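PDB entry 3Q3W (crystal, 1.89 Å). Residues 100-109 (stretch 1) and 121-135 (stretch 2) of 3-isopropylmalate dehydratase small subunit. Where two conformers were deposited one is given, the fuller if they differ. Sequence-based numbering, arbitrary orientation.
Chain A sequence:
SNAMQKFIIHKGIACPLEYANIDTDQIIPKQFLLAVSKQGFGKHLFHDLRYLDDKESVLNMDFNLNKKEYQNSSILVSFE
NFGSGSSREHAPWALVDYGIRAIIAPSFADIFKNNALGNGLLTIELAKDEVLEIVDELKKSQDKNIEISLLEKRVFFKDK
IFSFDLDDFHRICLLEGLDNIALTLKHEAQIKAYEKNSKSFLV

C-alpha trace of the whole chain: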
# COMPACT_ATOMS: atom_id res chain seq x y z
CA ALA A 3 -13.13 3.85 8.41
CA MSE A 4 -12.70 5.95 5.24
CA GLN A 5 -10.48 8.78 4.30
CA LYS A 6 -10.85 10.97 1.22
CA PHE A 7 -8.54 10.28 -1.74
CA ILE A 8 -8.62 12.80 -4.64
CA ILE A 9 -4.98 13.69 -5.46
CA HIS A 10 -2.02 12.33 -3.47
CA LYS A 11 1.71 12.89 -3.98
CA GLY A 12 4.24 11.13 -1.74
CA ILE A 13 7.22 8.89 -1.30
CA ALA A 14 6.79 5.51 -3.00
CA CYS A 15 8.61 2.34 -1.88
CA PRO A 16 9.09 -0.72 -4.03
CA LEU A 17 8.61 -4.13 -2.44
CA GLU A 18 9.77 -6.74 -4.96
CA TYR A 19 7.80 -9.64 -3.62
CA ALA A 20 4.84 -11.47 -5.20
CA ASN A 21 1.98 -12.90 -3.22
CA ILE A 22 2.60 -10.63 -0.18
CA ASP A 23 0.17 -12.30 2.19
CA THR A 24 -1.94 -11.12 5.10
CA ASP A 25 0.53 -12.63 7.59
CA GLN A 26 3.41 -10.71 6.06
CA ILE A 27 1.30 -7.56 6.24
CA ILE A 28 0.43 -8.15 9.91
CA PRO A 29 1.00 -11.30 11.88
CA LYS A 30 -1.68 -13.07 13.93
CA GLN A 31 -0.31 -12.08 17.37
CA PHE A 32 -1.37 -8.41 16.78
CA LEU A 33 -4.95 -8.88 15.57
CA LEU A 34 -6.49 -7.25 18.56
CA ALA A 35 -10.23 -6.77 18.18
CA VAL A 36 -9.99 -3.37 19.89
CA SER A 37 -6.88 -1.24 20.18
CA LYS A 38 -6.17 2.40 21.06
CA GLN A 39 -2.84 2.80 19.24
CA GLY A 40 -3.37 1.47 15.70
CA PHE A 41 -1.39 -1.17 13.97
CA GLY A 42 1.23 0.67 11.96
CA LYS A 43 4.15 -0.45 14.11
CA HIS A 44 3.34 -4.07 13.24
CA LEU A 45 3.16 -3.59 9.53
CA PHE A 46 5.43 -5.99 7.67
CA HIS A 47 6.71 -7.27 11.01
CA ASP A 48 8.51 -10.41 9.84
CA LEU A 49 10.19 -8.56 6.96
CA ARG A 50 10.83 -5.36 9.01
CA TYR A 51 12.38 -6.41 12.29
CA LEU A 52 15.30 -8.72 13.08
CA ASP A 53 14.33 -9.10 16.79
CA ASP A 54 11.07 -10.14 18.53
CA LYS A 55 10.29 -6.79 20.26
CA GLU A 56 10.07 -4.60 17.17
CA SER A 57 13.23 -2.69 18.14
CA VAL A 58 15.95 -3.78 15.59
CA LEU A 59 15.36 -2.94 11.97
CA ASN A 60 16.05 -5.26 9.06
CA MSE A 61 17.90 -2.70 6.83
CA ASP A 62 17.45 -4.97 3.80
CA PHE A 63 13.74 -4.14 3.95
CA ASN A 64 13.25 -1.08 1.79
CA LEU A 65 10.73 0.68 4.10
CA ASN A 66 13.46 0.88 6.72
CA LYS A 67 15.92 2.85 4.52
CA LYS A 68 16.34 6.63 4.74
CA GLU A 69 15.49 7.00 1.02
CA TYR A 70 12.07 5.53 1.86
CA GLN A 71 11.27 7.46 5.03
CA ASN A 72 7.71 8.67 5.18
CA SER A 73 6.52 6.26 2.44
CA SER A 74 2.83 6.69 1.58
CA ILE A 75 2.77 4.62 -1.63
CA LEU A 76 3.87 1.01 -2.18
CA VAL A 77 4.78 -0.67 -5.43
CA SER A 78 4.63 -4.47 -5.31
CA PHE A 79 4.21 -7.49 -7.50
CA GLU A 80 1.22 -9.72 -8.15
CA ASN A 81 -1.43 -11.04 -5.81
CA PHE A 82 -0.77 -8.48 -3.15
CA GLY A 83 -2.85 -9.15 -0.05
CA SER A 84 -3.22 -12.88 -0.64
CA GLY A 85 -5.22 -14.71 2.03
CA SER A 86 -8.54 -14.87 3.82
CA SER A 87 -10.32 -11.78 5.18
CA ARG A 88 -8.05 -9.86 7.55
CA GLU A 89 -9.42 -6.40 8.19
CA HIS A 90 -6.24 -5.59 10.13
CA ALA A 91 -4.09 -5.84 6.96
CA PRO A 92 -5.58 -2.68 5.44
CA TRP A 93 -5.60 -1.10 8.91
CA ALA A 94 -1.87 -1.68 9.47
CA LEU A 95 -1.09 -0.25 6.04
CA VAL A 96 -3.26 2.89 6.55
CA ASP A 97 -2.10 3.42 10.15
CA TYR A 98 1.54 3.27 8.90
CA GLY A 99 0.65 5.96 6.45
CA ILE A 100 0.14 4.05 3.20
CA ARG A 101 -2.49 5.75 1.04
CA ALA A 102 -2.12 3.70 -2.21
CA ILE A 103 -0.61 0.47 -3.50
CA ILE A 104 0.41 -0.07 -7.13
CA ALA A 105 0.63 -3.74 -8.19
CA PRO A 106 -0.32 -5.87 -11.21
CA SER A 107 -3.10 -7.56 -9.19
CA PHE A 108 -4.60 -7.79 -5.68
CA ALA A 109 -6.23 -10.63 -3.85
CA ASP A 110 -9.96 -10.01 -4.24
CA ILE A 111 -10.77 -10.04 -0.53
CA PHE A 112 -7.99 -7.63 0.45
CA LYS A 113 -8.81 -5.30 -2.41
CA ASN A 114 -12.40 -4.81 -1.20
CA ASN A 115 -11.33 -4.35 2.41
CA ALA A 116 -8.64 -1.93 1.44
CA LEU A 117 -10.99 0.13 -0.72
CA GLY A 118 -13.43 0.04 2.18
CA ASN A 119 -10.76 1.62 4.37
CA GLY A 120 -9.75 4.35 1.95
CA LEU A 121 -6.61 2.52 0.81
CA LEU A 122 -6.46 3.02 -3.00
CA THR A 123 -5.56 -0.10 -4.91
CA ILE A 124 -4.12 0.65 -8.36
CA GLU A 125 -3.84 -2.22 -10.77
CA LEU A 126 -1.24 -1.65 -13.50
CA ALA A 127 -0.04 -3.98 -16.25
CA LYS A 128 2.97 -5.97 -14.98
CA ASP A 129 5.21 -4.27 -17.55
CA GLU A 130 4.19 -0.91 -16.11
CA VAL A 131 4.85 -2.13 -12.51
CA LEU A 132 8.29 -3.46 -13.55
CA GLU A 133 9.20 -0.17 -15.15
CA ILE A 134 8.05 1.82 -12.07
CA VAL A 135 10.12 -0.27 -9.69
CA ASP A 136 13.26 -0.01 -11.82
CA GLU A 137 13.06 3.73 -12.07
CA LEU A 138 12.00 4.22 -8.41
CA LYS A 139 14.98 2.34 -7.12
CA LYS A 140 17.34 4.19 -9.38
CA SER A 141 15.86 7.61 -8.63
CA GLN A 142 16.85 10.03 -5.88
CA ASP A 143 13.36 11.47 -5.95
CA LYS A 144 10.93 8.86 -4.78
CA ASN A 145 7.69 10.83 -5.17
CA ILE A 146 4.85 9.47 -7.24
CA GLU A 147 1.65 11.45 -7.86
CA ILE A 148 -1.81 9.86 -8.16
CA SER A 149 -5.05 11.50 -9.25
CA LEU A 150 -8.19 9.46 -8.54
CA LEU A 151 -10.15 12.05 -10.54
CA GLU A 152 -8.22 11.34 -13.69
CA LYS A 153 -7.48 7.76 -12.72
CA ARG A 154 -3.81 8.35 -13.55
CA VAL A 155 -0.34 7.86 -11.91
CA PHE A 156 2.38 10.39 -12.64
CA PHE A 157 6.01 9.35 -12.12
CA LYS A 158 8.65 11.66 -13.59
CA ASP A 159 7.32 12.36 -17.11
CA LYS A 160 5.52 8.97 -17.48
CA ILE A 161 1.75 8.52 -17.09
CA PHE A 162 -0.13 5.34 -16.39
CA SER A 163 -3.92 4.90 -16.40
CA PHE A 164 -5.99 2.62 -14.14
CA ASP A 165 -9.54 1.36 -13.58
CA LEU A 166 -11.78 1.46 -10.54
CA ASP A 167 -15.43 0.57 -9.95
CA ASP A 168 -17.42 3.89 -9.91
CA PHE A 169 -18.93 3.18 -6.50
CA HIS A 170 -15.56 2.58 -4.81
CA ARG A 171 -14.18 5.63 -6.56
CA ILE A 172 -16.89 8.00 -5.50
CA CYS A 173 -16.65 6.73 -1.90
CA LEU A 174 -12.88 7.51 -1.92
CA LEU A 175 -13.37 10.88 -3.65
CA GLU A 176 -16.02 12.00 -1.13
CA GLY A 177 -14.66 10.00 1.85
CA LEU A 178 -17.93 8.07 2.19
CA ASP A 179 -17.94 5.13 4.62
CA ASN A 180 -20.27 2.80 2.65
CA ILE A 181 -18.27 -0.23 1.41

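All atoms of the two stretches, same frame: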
# COMPACT_ATOMS: atom_id res chain seq x y z
N ILE A 100 0.29 4.39 4.62
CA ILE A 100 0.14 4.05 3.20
C ILE A 100 -1.23 4.44 2.67
O ILE A 100 -2.27 4.03 3.20
CB ILE A 100 0.37 2.55 2.94
CG1 ILE A 100 1.73 2.12 3.45
CG2 ILE A 100 0.17 2.22 1.42
CD1 ILE A 100 2.89 2.95 2.94
N ARG A 101 -1.25 5.26 1.62
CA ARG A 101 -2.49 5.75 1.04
C ARG A 101 -2.88 4.99 -0.25
O ARG A 101 -4.06 4.95 -0.64
CB ARG A 101 -2.32 7.23 0.76
CG ARG A 101 -2.16 8.07 2.01
CD ARG A 101 -3.49 8.29 2.72
NE ARG A 101 -4.22 9.43 2.18
CZ ARG A 101 -5.48 9.44 1.73
NH1 ARG A 101 -5.97 10.57 1.27
NH2 ARG A 101 -6.25 8.35 1.72
N ALA A 102 -1.89 4.41 -0.94
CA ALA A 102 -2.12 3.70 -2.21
C ALA A 102 -1.09 2.60 -2.41
O ALA A 102 0.07 2.73 -1.97
CB ALA A 102 -2.09 4.66 -3.38
N ILE A 103 -1.51 1.53 -3.07
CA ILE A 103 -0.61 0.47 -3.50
C ILE A 103 -0.76 0.27 -5.01
O ILE A 103 -1.87 0.19 -5.50
CB ILE A 103 -0.91 -0.83 -2.78
CG1 ILE A 103 -0.80 -0.64 -1.26
CG2 ILE A 103 0.02 -1.92 -3.28
CD1 ILE A 103 -1.55 -1.69 -0.51
N ILE A 104 0.36 0.22 -5.72
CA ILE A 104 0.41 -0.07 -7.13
C ILE A 104 0.93 -1.50 -7.27
O ILE A 104 1.99 -1.83 -6.71
CB ILE A 104 1.35 0.95 -7.84
CG1 ILE A 104 0.78 2.36 -7.69
CG2 ILE A 104 1.54 0.61 -9.33
CD1 ILE A 104 1.70 3.44 -8.05
N ALA A 105 0.19 -2.36 -7.95
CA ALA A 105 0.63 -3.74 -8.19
C ALA A 105 -0.05 -4.21 -9.46
O ALA A 105 -0.95 -3.54 -9.93
CB ALA A 105 0.23 -4.65 -7.03
N PRO A 106 0.37 -5.35 -10.02
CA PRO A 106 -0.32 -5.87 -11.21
C PRO A 106 -1.70 -6.48 -10.89
O PRO A 106 -2.58 -6.49 -11.74
CB PRO A 106 0.64 -6.97 -11.72
CG PRO A 106 1.88 -6.88 -10.87
CD PRO A 106 1.46 -6.24 -9.60
N SER A 107 -1.86 -6.99 -9.66
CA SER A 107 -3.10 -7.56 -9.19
C SER A 107 -3.14 -7.57 -7.65
O SER A 107 -2.13 -7.39 -6.98
CB SER A 107 -3.26 -8.96 -9.73
OG SER A 107 -2.18 -9.76 -9.34
N PHE A 108 -4.35 -7.76 -7.11
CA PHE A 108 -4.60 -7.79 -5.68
C PHE A 108 -5.54 -8.94 -5.42
O PHE A 108 -6.45 -9.20 -6.21
CB PHE A 108 -5.31 -6.52 -5.21
CG PHE A 108 -4.48 -5.31 -5.30
CD1 PHE A 108 -3.70 -4.92 -4.22
CD2 PHE A 108 -4.46 -4.55 -6.46
CE1 PHE A 108 -2.92 -3.81 -4.29
CE2 PHE A 108 -3.67 -3.44 -6.54
CZ PHE A 108 -2.90 -3.06 -5.45
N ALA A 109 -5.32 -9.63 -4.30
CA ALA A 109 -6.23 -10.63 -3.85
C ALA A 109 -7.59 -9.97 -3.68
O ALA A 109 -7.70 -8.90 -3.10
CB ALA A 109 -5.76 -11.24 -2.55
N LEU A 121 -7.92 2.91 1.33
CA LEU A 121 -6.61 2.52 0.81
C LEU A 121 -6.76 2.25 -0.71
O LEU A 121 -7.31 1.23 -1.09
CB LEU A 121 -6.12 1.27 1.54
CG LEU A 121 -4.78 0.62 1.15
CD1 LEU A 121 -3.65 1.67 1.10
CD2 LEU A 121 -4.38 -0.54 2.07
N LEU A 122 -6.29 3.16 -1.56
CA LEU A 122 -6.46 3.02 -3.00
C LEU A 122 -5.58 1.97 -3.65
O LEU A 122 -4.34 2.04 -3.64
CB LEU A 122 -6.25 4.34 -3.71
CG LEU A 122 -6.45 4.37 -5.22
CD1 LEU A 122 -7.82 3.78 -5.67
CD2 LEU A 122 -6.33 5.82 -5.70
N THR A 123 -6.24 1.02 -4.29
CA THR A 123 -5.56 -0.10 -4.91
C THR A 123 -5.55 0.08 -6.44
O THR A 123 -6.60 0.03 -7.10
CB THR A 123 -6.30 -1.36 -4.54
OG1 THR A 123 -7.63 -1.23 -5.02
CG2 THR A 123 -6.35 -1.50 -3.04
N ILE A 124 -4.35 0.32 -6.96
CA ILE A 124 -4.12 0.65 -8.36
C ILE A 124 -3.53 -0.54 -9.06
O ILE A 124 -2.39 -0.95 -8.76
CB ILE A 124 -3.15 1.81 -8.47
CG1 ILE A 124 -3.80 3.06 -7.89
CG2 ILE A 124 -2.69 2.02 -9.92
CD1 ILE A 124 -2.86 4.18 -7.47
N GLU A 125 -4.30 -1.09 -9.99
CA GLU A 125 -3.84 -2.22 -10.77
C GLU A 125 -3.22 -1.67 -12.04
O GLU A 125 -3.89 -0.92 -12.78
CB GLU A 125 -4.99 -3.19 -11.09
CG GLU A 125 -5.39 -4.05 -9.89
CD GLU A 125 -6.62 -4.92 -10.11
OE1 GLU A 125 -7.29 -4.79 -11.19
OE2 GLU A 125 -6.90 -5.77 -9.21
N LEU A 126 -1.94 -1.99 -12.26
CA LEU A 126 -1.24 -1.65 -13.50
C LEU A 126 -0.81 -2.92 -14.24
O LEU A 126 -0.68 -3.97 -13.63
CB LEU A 126 -0.03 -0.77 -13.22
CG LEU A 126 -0.38 0.63 -12.69
CD1 LEU A 126 0.85 1.55 -12.69
CD2 LEU A 126 -1.54 1.23 -13.52
N ALA A 127 -0.62 -2.84 -15.55
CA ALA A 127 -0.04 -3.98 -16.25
C ALA A 127 1.35 -4.27 -15.66
O ALA A 127 2.07 -3.35 -15.26
CB ALA A 127 0.03 -3.74 -17.76
N LYS A 128 1.72 -5.55 -15.61
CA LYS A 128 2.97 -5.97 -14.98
C LYS A 128 4.17 -5.25 -15.58
O LYS A 128 5.08 -4.85 -14.85
CB LYS A 128 3.10 -7.50 -15.04
CG LYS A 128 4.52 -8.03 -15.20
CD LYS A 128 4.92 -9.01 -14.11
CE LYS A 128 5.42 -8.28 -12.89
NZ LYS A 128 5.85 -9.24 -11.83
N ASP A 129 4.15 -5.05 -16.90
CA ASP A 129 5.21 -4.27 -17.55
C ASP A 129 5.32 -2.87 -16.95
O ASP A 129 6.42 -2.36 -16.77
CB ASP A 129 5.02 -4.18 -19.08
CG ASP A 129 3.93 -3.20 -19.51
OD1 ASP A 129 4.26 -2.22 -20.23
OD2 ASP A 129 2.74 -3.42 -19.18
N GLU A 130 4.18 -2.26 -16.64
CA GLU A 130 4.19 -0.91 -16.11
C GLU A 130 4.73 -0.95 -14.66
O GLU A 130 5.52 -0.09 -14.29
CB GLU A 130 2.79 -0.29 -16.16
CG GLU A 130 2.21 0.06 -17.61
CD GLU A 130 0.71 0.51 -17.56
OE1 GLU A 130 0.02 0.15 -16.59
OE2 GLU A 130 0.24 1.23 -18.49
N VAL A 131 4.33 -1.95 -13.88
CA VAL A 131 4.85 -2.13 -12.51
C VAL A 131 6.38 -2.31 -12.52
O VAL A 131 7.08 -1.73 -11.71
CB VAL A 131 4.19 -3.34 -11.78
CG1 VAL A 131 4.80 -3.52 -10.39
CG2 VAL A 131 2.66 -3.19 -11.68
N LEU A 132 6.88 -3.07 -13.49
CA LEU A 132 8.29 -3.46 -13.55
C LEU A 132 9.15 -2.26 -13.84
O LEU A 132 10.23 -2.06 -13.26
CB LEU A 132 8.46 -4.53 -14.63
CG LEU A 132 9.08 -5.85 -14.18
CD1 LEU A 132 8.83 -6.10 -12.70
CD2 LEU A 132 8.55 -7.00 -15.06
N GLU A 133 8.62 -1.45 -14.76
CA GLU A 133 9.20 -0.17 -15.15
C GLU A 133 9.24 0.81 -13.99
O GLU A 133 10.24 1.47 -13.79
CB GLU A 133 8.39 0.39 -16.31
CG GLU A 133 8.64 1.82 -16.74
CD GLU A 133 7.91 2.18 -18.05
OE1 GLU A 133 6.95 1.49 -18.42
OE2 GLU A 133 8.29 3.15 -18.72
N ILE A 134 8.12 0.96 -13.29
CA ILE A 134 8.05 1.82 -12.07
C ILE A 134 9.12 1.48 -11.04
O ILE A 134 9.84 2.35 -10.65
CB ILE A 134 6.65 1.75 -11.43
CG1 ILE A 134 5.70 2.61 -12.24
CG2 ILE A 134 6.65 2.25 -10.02
CD1 ILE A 134 4.27 2.25 -12.03
N VAL A 135 9.20 0.22 -10.66
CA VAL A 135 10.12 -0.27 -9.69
C VAL A 135 11.53 0.06 -10.10
O VAL A 135 12.26 0.66 -9.30
CB VAL A 135 10.00 -1.77 -9.51
CG1 VAL A 135 11.23 -2.30 -8.69
CG2 VAL A 135 8.68 -2.11 -8.80

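Strand 102-105 and strand 122-125 lie side by side and run parallel, with 17° between their directions. Ile-104, Pro-106 and Leu-121 have the most surface covered by the other stretch.

Ile-104 sits in the middle of the pairing. Its neighbours carry the hydrogen bonds: Ile-124 N donates to Ile-103 O (2.9 Å), and Ala-105 N donates to Ile-124 O (3.0 Å). Ile-124 thus bonds through both its N and its O to the residues flanking Ile-104, as expected in a parallel ladder. Ile-104 CA also makes a CA-H...O contact with Ile-124 O at 3.4 Å. The side chains of Ile-104 and Ile-124 share one face of the sheet with Ala-102 and Leu-122. There Ile-104 CG1 lies 4.0 Å from Ile-124 CB. Ile-104 CG2 packs 3.6 Å from Leu-126 CD1 and 4.2 Å from Ile-134 CD1, so the same side chain reaches both Leu-126, just past the strand, and the helix.

Pro-106 follows the strand. It has no N-H to donate, but the ladder continues up to it: Leu-126 N donates to Ala-105 O (3.0 Å). Pro-106 CA then approaches Leu-126 O at 3.1 Å in a CA-H...O contact. The proline ring meets the first turn of the helix, with Pro-106 CG 3.9 Å from Val-131 CG2 and Pro-106 CB 4.2 Å from Lys-128 CB.

Leu-121 covers the other end. Leu-121 CD1 lies 3.9 Å from Ile-100 CG2, and Leu-121 CD2 lies 4.0 Å from Ile-103 CD1. Next to it, Leu-122 N donates to Arg-101 O (3.0 Å), and Ile-103 N donates to Leu-122 O (2.9 Å).

Phe-108 adds a CH-pi contact. Thr-123 CB sits over the Phe-108 ring face, 3.9 Å from the ring centroid. Glu-125 CG lies at the ring edge, 3.6 Å from Phe-108 CD2.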